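Carbon monoxide dehydrogenase (Thermococcus sp. AM4, PDB 6T7J) probably catalyses the reversible oxidation of carbon monoxide to carbon dioxide, a reaction that depends on a nickel-iron-sulfur cluster missing its nickel here. Local coordinates at residues Asp382-Ala385 against Lys386-Arg390. Sequence-based numbering, arbitrary orientation.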
loop_
_atom_site.group_PDB
_atom_site.type_symbol
_atom_site.label_atom_id
_atom_site.label_comp_id
_atom_site.label_asym_id
_atom_site.label_seq_id
_atom_site.Cartn_x
_atom_site.Cartn_y
_atom_site.Cartn_z
ATOM N N ASP A 382 8.760 -31.922 2.982
ATOM C CA ASP A 382 9.264 -32.833 4.003
ATOM C C ASP A 382 10.788 -32.829 4.054
ATOM O O ASP A 382 11.376 -32.919 5.137
ATOM C CB ASP A 382 8.732 -34.244 3.755
ATOM C CG ASP A 382 7.375 -34.476 4.395
ATOM O OD1 ASP A 382 6.480 -33.618 4.232
ATOM O OD2 ASP A 382 7.201 -35.517 5.062
ATOM N N GLU A 383 11.445 -32.708 2.897
ATOM C CA GLU A 383 12.906 -32.682 2.878
ATOM C C GLU A 383 13.450 -31.430 3.558
ATOM O O GLU A 383 14.398 -31.507 4.352
ATOM C CB GLU A 383 13.410 -32.778 1.437
ATOM C CG GLU A 383 13.298 -34.170 0.832
ATOM C CD GLU A 383 12.037 -34.355 0.005
ATOM O OE1 GLU A 383 12.103 -35.040 -1.037
ATOM O OE2 GLU A 383 10.980 -33.815 0.397
ATOM N N ILE A 384 12.857 -30.269 3.268
ATOM C CA ILE A 384 13.289 -29.028 3.906
ATOM C C ILE A 384 13.031 -29.082 5.407
ATOM O O ILE A 384 13.862 -28.638 6.213
ATOM C CB ILE A 384 12.590 -27.818 3.255
ATOM C CG1 ILE A 384 12.695 -27.888 1.730
ATOM C CG2 ILE A 384 13.185 -26.516 3.769
ATOM C CD1 ILE A 384 14.039 -27.481 1.185
ATOM N N ALA A 385 11.881 -29.627 5.810
ATOM C CA ALA A 385 11.578 -29.736 7.234
ATOM C C ALA A 385 12.569 -30.654 7.942
ATOM O O ALA A 385 13.030 -30.346 9.051
ATOM C CB ALA A 385 10.146 -30.233 7.426
ATOM N N LYS A 386 12.904 -31.788 7.318
ATOM C CA LYS A 386 13.915 -32.683 7.873
ATOM C C LYS A 386 15.246 -31.964 8.037
ATOM O O LYS A 386 15.890 -32.058 9.087
ATOM C CB LYS A 386 14.083 -33.906 6.970
ATOM C CG LYS A 386 13.079 -35.019 7.193
ATOM C CD LYS A 386 13.506 -36.265 6.430
ATOM C CE LYS A 386 12.505 -37.397 6.579
ATOM N NZ LYS A 386 13.093 -38.691 6.135
ATOM N N GLU A 387 15.673 -31.243 6.999
ATOM C CA GLU A 387 16.935 -30.510 7.062
ATOM C C GLU A 387 16.936 -29.501 8.208
ATOM O O GLU A 387 17.917 -29.393 8.956
ATOM C CB GLU A 387 17.181 -29.824 5.719
ATOM C CG GLU A 387 18.347 -28.863 5.671
ATOM C CD GLU A 387 18.333 -28.022 4.405
ATOM O OE1 GLU A 387 17.348 -28.119 3.640
ATOM O OE2 GLU A 387 19.302 -27.268 4.174
ATOM N N ILE A 388 15.830 -28.772 8.374
ATOM C CA ILE A 388 15.749 -27.744 9.409
ATOM C C ILE A 388 15.816 -28.372 10.800
ATOM O O ILE A 388 16.585 -27.929 11.671
ATOM C CB ILE A 388 14.466 -26.915 9.219
ATOM C CG1 ILE A 388 14.618 -25.957 8.035
ATOM C CG2 ILE A 388 14.113 -26.169 10.489
ATOM C CD1 ILE A 388 13.302 -25.445 7.491
ATOM N N VAL A 389 15.003 -29.407 11.033
ATOM C CA VAL A 389 15.011 -30.076 12.332
ATOM C C VAL A 389 16.384 -30.675 12.611
ATOM O O VAL A 389 16.856 -30.678 13.755
ATOM C CB VAL A 389 13.901 -31.142 12.394
ATOM C CG1 VAL A 389 13.928 -31.858 13.731
ATOM C CG2 VAL A 389 12.539 -30.506 12.167
ATOM N N ARG A 390 17.055 -31.173 11.568
ATOM C CA ARG A 390 18.395 -31.720 11.746
ATOM C C ARG A 390 19.376 -30.640 12.171
ATOM O O ARG A 390 20.229 -30.875 13.030
ATOM C CB ARG A 390 18.869 -32.391 10.456
ATOM C CG ARG A 390 18.404 -33.824 10.313
ATOM C CD ARG A 390 19.185 -34.584 9.263
ATOM N NE ARG A 390 18.392 -35.680 8.716
ATOM C CZ ARG A 390 17.815 -35.656 7.520
ATOM N NH1 ARG A 390 17.106 -36.698 7.102
ATOM N NH2 ARG A 390 17.950 -34.593 6.737
#
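Lys386 N donates to Asp382 O at 2.9 Å, the first of four successive i to i+4 bonds that make this part of helix 381-395 a regular alpha-helix; the helix follows 372-373, an outermost strand of a parallel sheet. The Lys386 side chain leaves over the same carbonyl, its CG 3.4 Å from Asp382 O, and then runs extended to a salt bridge with Glu285. The carboxylate of Asp382 pairs through OD1 with Lys276, so the two charges have separate partners. Glu387 N donates to Glu383 O at 2.9 Å. At Ile384 the side chains meet as well: its CG2, set anti to the backbone N, touches Ile388 CD1 at 3.9 Å. Ile384 O accepts Ile388 N, and Ile388 CG1, beside its own backbone N (chi1 -75°), lies 3.3 Å from the same oxygen. Ala385 O receives the nearly straight bond from Val389 N, 174° at hydrogen, while Val389 CG2 rests 3.2 Å from that oxygen; both residues are buried, Ala385 against Ile277 and Ile280 of helix 271-281, Val389 against Ala281 and Met286 of helix 284-292. Backbone bonding therefore gives the helix its regularity, whereas ion pairs to Glu285 and Lys276, with the apolar side, tie it to its neighbours.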